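Local coordinates for protein N-acylethanolamine-hydrolyzing acid amidase subunit beta (PDB 6DY3) that probably hydrolyses bioactive fatty acid amides such as N-palmitoylethanolamine to ethanolamine and free fatty acid, as the beta subunit of an alpha-beta heterodimer, at residues E108-D111 with A112-T116; S222-Y225 with F226-S229. All blocks are in the same frame, centred on the assembly; numbering follows the deposited sequence.

How the contacts relate
Both contacts are local, each lying in one unbroken run of residues where a short helix ends, so neither nests within nor crosses the other. Coming from the N terminus, the chain first lays down strands 2-7 and 13-20 of the five-stranded sheet, then the first four strands of the seven-stranded one and helices 76-89 and 92-102. Contact 1 then closes the last turn of helix 106-113, which lies over strands 122-127 and 134-139. Contact 2 closes helix 222-226 just over a hundred residues later, between strands 209-215 and 231-232, and also reaches strand 41-49 and the alpha subunit. The centres of contact 1 and contact 2 are about 25 Å apart.

Contact 1: residues E108-D111 with A112-T116; sequences EAVD and AFSRT
S114 meets V110 through its hydroxyl: OG donates to V110 O at 2.6 Å, arriving 32° out of the carbonyl plane. With OG beside its own backbone N (chi1 -55°), this short side chain turns back onto the preceding turn, which suits serine to a helix end. Its backbone N bonds to D111 O at 3.0 Å, from well above that carbonyl's plane, a step of three residues that tightens the chain as it leaves the helix. Just before it the regular i to i+4 pattern holds, with A112 N bonded to E108 O at 3.1 Å and F113 N to A109 O at 3.0 Å. F113 CE2 rests 4.2 Å from A109 CB, where the small methyl leaves room for the ring. R115 bends at chi3 (-65°) and brings its guanidinium back so that A112 O lies over the centre of one face, 3.8 Å above the plane.

Further out, F113 packs on F95, I96 and V99 of helix 92-102 and on I124, V126 and I137 of the sheet, while R139 NH1 donates hydrogen bonds to F113 O and R115 O. Here the C-terminal turn of an amphipathic helix covers a beta-sheet of the Ntn-hydrolase fold.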
ATOM      1  N   GLU B 108       5.985 -16.795   6.650  1.00 55.72           N
ATOM      2  CA  GLU B 108       6.905 -16.617   5.531  1.00 59.18           C
ATOM      3  C   GLU B 108       6.940 -15.165   5.076  1.00 57.19           C
ATOM      4  O   GLU B 108       8.013 -14.628   4.771  1.00 55.80           O
ATOM      5  CB  GLU B 108       6.509 -17.532   4.374  1.00 62.27           C
ATOM      6  CG  GLU B 108       6.869 -18.989   4.585  1.00 67.01           C
ATOM      7  CD  GLU B 108       6.304 -19.901   3.510  1.00 69.59           C
ATOM      8  OE1 GLU B 108       5.159 -19.678   3.067  1.00 67.54           O
ATOM      9  OE2 GLU B 108       7.019 -20.836   3.097  1.00 73.57           O
ATOM     10  N   ALA B 109       5.780 -14.510   5.033  1.00 55.95           N
ATOM     11  CA  ALA B 109       5.732 -13.121   4.595  1.00 52.60           C
ATOM     12  C   ALA B 109       6.434 -12.202   5.589  1.00 49.03           C
ATOM     13  O   ALA B 109       7.151 -11.279   5.185  1.00 50.61           O
ATOM     14  CB  ALA B 109       4.281 -12.687   4.393  1.00 50.57           C
ATOM     15  N   VAL B 110       6.242 -12.437   6.890  1.00 42.53           N
ATOM     16  CA  VAL B 110       6.865 -11.581   7.896  1.00 41.61           C
ATOM     17  C   VAL B 110       8.384 -11.660   7.809  1.00 48.04           C
ATOM     18  O   VAL B 110       9.082 -10.646   7.932  1.00 47.81           O
ATOM     19  CB  VAL B 110       6.359 -11.958   9.302  1.00 39.99           C
ATOM     20  CG1 VAL B 110       7.116 -11.183  10.380  1.00 38.87           C
ATOM     21  CG2 VAL B 110       4.866 -11.690   9.420  1.00 39.84           C
ATOM     22  N   ASP B 111       8.925 -12.857   7.595  1.00 56.98           N
ATOM     23  CA  ASP B 111      10.374 -12.982   7.496  1.00 61.65           C
ATOM     24  C   ASP B 111      10.906 -12.301   6.241  1.00 53.75           C
ATOM     25  O   ASP B 111      11.956 -11.647   6.282  1.00 56.51           O
ATOM     26  CB  ASP B 111      10.773 -14.458   7.524  1.00 69.72           C
ATOM     27  CG  ASP B 111      10.587 -15.082   8.896  1.00 77.03           C
ATOM     28  OD1 ASP B 111      10.707 -14.346   9.899  1.00 78.70           O
ATOM     29  OD2 ASP B 111      10.320 -16.301   8.975  1.00 81.04           O
ATOM     30  N   ALA B 112      10.181 -12.414   5.126  1.00 43.10           N
ATOM     31  CA  ALA B 112      10.609 -11.764   3.892  1.00 38.75           C
ATOM     32  C   ALA B 112      10.686 -10.254   4.069  1.00 40.13           C
ATOM     33  O   ALA B 112      11.629  -9.613   3.591  1.00 40.38           O
ATOM     34  CB  ALA B 112       9.658 -12.126   2.753  1.00 39.11           C
ATOM     35  N   PHE B 113       9.703  -9.671   4.758  1.00 43.43           N
ATOM     36  CA  PHE B 113       9.683  -8.238   5.019  1.00 41.14           C
ATOM     37  C   PHE B 113      10.717  -7.816   6.057  1.00 41.19           C
ATOM     38  O   PHE B 113      10.984  -6.616   6.181  1.00 42.30           O
ATOM     39  CB  PHE B 113       8.286  -7.803   5.492  1.00 39.12           C
ATOM     40  CG  PHE B 113       7.208  -7.913   4.436  1.00 37.38           C
ATOM     41  CD1 PHE B 113       7.431  -7.488   3.137  1.00 35.76           C
ATOM     42  CD2 PHE B 113       5.967  -8.443   4.751  1.00 39.07           C
ATOM     43  CE1 PHE B 113       6.443  -7.588   2.178  1.00 33.97           C
ATOM     44  CE2 PHE B 113       4.976  -8.546   3.790  1.00 37.58           C
ATOM     45  CZ  PHE B 113       5.218  -8.115   2.504  1.00 35.42           C
ATOM     46  N   SER B 114      11.288  -8.757   6.809  1.00 43.47           N
ATOM     47  CA  SER B 114      12.237  -8.450   7.874  1.00 43.78           C
ATOM     48  C   SER B 114      13.694  -8.647   7.474  1.00 48.36           C
ATOM     49  O   SER B 114      14.580  -8.432   8.307  1.00 43.22           O
ATOM     50  CB  SER B 114      11.940  -9.314   9.101  1.00 43.88           C
ATOM     51  OG  SER B 114      10.597  -9.157   9.509  1.00 47.73           O
ATOM     52  N   ARG B 115      13.972  -9.060   6.240  1.00 63.46           N
ATOM     53  CA  ARG B 115      15.348  -9.333   5.850  1.00 71.66           C
ATOM     54  C   ARG B 115      16.194  -8.068   5.937  1.00 70.96           C
ATOM     55  O   ARG B 115      15.743  -6.972   5.596  1.00 73.14           O
ATOM     56  CB  ARG B 115      15.398  -9.899   4.432  1.00 74.93           C
ATOM     57  CG  ARG B 115      14.991 -11.356   4.330  1.00 78.13           C
ATOM     58  CD  ARG B 115      15.411 -11.944   2.985  1.00 83.05           C
ATOM     59  NE  ARG B 115      14.705 -11.314   1.864  1.00 82.84           N
ATOM     60  CZ  ARG B 115      13.699 -11.870   1.185  1.00 83.43           C
ATOM     61  NH1 ARG B 115      13.257 -13.091   1.483  1.00 84.81           N
ATOM     62  NH2 ARG B 115      13.132 -11.200   0.188  1.00 81.44           N
ATOM     63  N   THR B 116      17.433  -8.230   6.398  1.00 66.39           N
ATOM     64  CA  THR B 116      18.369  -7.114   6.504  1.00 60.88           C
ATOM     65  C   THR B 116      18.908  -6.811   5.115  1.00 57.85           C
ATOM     66  O   THR B 116      19.816  -7.485   4.625  1.00 63.17           O
ATOM     67  CB  THR B 116      19.506  -7.440   7.466  1.00 63.06           C
ATOM     68  OG1 THR B 116      18.979  -7.696   8.771  1.00 64.75           O
ATOM     69  CG2 THR B 116      20.483  -6.271   7.544  1.00 64.13           C
TER

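Contact 2: residues S222-Y225 with F226-S229; sequences SADY and FRQS
F226 and S222 make the first closure at the C-terminal end of helix 222-226, where an i to i+4 bond runs from F226 N to S222 O at 2.9 Å. The turn belongs to the link between strands 209-215 and 231-232. F226 sends its large apolar ring into the protein, against L47 and M215, and meets H33 edge-to-face.

R227 continues the helical bonding from its N to A223 O, and its long side chain doubles back beside D224. CG stands anti to the backbone N (chi1 -163°), and a bend at chi3 returns the guanidinium to the helix. NH1 then forms a nearly straight salt bridge of 3.0 Å to D224 OD1; the carboxylate oxygen lies in the guanidinium plane, yet NH1 meets it from above the carboxylate plane. A water bridges D224 OD1 and R227 NH2, and NH2 has a second acidic partner in D35, so this arginine ties the helix to strand 31-38. It also packs on H16 of the alpha subunit.

Q228 folds its amide back toward the last turn, bent at chi2 (81°), and both its N and NE2 donate to Y225 O. The backbone N comes from above that carbonyl's plane at 3.0 Å, whereas NE2 lies in the plane on a lone pair at 2.8 Å.

S229, small enough to fit against one face of the Y225 ring, gives its OG to V214 O, while Y225 OH bonds to E192. S229 CB makes a CH-pi contact over that face of the Y225 ring, 3.9 Å from the centroid and nearest to CE2.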
ATOM      1  N   SER B 222     -12.393 -14.754   2.238  1.00 56.46           N
ATOM      2  CA  SER B 222     -11.674 -13.492   2.398  1.00 50.08           C
ATOM      3  C   SER B 222     -11.561 -12.750   1.075  1.00 47.26           C
ATOM      4  O   SER B 222     -11.656 -11.517   1.039  1.00 47.10           O
ATOM      5  CB  SER B 222     -10.285 -13.750   2.987  1.00 47.08           C
ATOM      6  OG  SER B 222      -9.518 -14.587   2.140  1.00 50.16           O
ATOM      7  N   ALA B 223     -11.363 -13.479  -0.025  1.00 45.09           N
ATOM      8  CA  ALA B 223     -11.275 -12.826  -1.326  1.00 43.97           C
ATOM      9  C   ALA B 223     -12.590 -12.149  -1.688  1.00 44.40           C
ATOM     10  O   ALA B 223     -12.596 -11.013  -2.171  1.00 46.55           O
ATOM     11  CB  ALA B 223     -10.880 -13.840  -2.402  1.00 46.83           C
ATOM     12  N   ASP B 224     -13.716 -12.821  -1.437  1.00 47.95           N
ATOM     13  CA  ASP B 224     -15.012 -12.223  -1.738  1.00 48.67           C
ATOM     14  C   ASP B 224     -15.249 -10.982  -0.890  1.00 44.53           C
ATOM     15  O   ASP B 224     -15.795  -9.983  -1.374  1.00 46.21           O
ATOM     16  CB  ASP B 224     -16.128 -13.246  -1.520  1.00 53.35           C
ATOM     17  CG  ASP B 224     -16.075 -14.393  -2.518  1.00 55.06           C
ATOM     18  OD1 ASP B 224     -15.242 -14.337  -3.444  1.00 53.51           O
ATOM     19  OD2 ASP B 224     -16.871 -15.349  -2.380  1.00 56.76           O
ATOM     20  N   TYR B 225     -14.851 -11.030   0.381  1.00 41.00           N
ATOM     21  CA  TYR B 225     -15.023  -9.880   1.261  1.00 40.12           C
ATOM     22  C   TYR B 225     -14.186  -8.693   0.793  1.00 41.94           C
ATOM     23  O   TYR B 225     -14.699  -7.578   0.638  1.00 40.08           O
ATOM     24  CB  TYR B 225     -14.649 -10.264   2.693  1.00 36.32           C
ATOM     25  CG  TYR B 225     -14.728  -9.104   3.644  1.00 39.63           C
ATOM     26  CD1 TYR B 225     -15.945  -8.699   4.173  1.00 37.44           C
ATOM     27  CD2 TYR B 225     -13.584  -8.395   3.997  1.00 43.33           C
ATOM     28  CE1 TYR B 225     -16.026  -7.630   5.037  1.00 37.27           C
ATOM     29  CE2 TYR B 225     -13.652  -7.321   4.863  1.00 44.26           C
ATOM     30  CZ  TYR B 225     -14.879  -6.943   5.380  1.00 42.24           C
ATOM     31  OH  TYR B 225     -14.957  -5.872   6.240  1.00 43.04           O
ATOM     32  N   PHE B 226     -12.887  -8.916   0.576  1.00 41.26           N
ATOM     33  CA  PHE B 226     -11.993  -7.838   0.168  1.00 35.93           C
ATOM     34  C   PHE B 226     -12.452  -7.175  -1.123  1.00 37.72           C
ATOM     35  O   PHE B 226     -12.202  -5.982  -1.333  1.00 41.12           O
ATOM     36  CB  PHE B 226     -10.575  -8.392   0.014  1.00 33.18           C
ATOM     37  CG  PHE B 226      -9.535  -7.354  -0.300  1.00 35.24           C
ATOM     38  CD1 PHE B 226      -8.406  -7.699  -1.032  1.00 36.21           C
ATOM     39  CD2 PHE B 226      -9.664  -6.046   0.154  1.00 36.97           C
ATOM     40  CE1 PHE B 226      -7.435  -6.756  -1.322  1.00 37.89           C
ATOM     41  CE2 PHE B 226      -8.701  -5.096  -0.131  1.00 35.33           C
ATOM     42  CZ  PHE B 226      -7.581  -5.450  -0.869  1.00 36.63           C
ATOM     43  N   ARG B 227     -13.116  -7.930  -2.002  1.00 37.58           N
ATOM     44  CA  ARG B 227     -13.560  -7.411  -3.292  1.00 38.55           C
ATOM     45  C   ARG B 227     -14.676  -6.381  -3.165  1.00 38.32           C
ATOM     46  O   ARG B 227     -14.972  -5.690  -4.147  1.00 37.82           O
ATOM     47  CB  ARG B 227     -14.028  -8.567  -4.182  1.00 39.12           C
ATOM     48  CG  ARG B 227     -14.135  -8.218  -5.653  1.00 41.57           C
ATOM     49  CD  ARG B 227     -14.539  -9.424  -6.502  1.00 47.32           C
ATOM     50  NE  ARG B 227     -13.599 -10.540  -6.363  1.00 48.96           N
ATOM     51  CZ  ARG B 227     -13.839 -11.669  -5.695  1.00 48.19           C
ATOM     52  NH1 ARG B 227     -15.009 -11.868  -5.095  1.00 51.73           N
ATOM     53  NH2 ARG B 227     -12.904 -12.611  -5.634  1.00 41.68           N
ATOM     54  N   GLN B 228     -15.304  -6.266  -1.993  1.00 37.99           N
ATOM     55  CA  GLN B 228     -16.416  -5.345  -1.792  1.00 39.21           C
ATOM     56  C   GLN B 228     -16.270  -4.506  -0.528  1.00 40.01           C
ATOM     57  O   GLN B 228     -17.195  -3.759  -0.190  1.00 35.32           O
ATOM     58  CB  GLN B 228     -17.739  -6.118  -1.747  1.00 39.50           C
ATOM     59  CG  GLN B 228     -17.797  -7.194  -0.663  1.00 40.60           C
ATOM     60  CD  GLN B 228     -18.117  -6.647   0.717  1.00 39.57           C
ATOM     61  OE1 GLN B 228     -19.177  -6.058   0.940  1.00 37.78           O
ATOM     62  NE2 GLN B 228     -17.186  -6.820   1.647  1.00 40.83           N
ATOM     63  N   SER B 229     -15.143  -4.611   0.180  1.00 43.94           N
ATOM     64  CA  SER B 229     -14.957  -3.933   1.457  1.00 43.72           C
ATOM     65  C   SER B 229     -14.322  -2.549   1.337  1.00 42.48           C
ATOM     66  O   SER B 229     -14.243  -1.834   2.341  1.00 43.39           O
ATOM     67  CB  SER B 229     -14.102  -4.805   2.383  1.00 41.28           C
ATOM     68  OG  SER B 229     -12.797  -4.956   1.859  1.00 41.89           O
TER
HETATM   69  O   HOH W   1     -13.392 -15.438  -4.900  1.00 40.23           O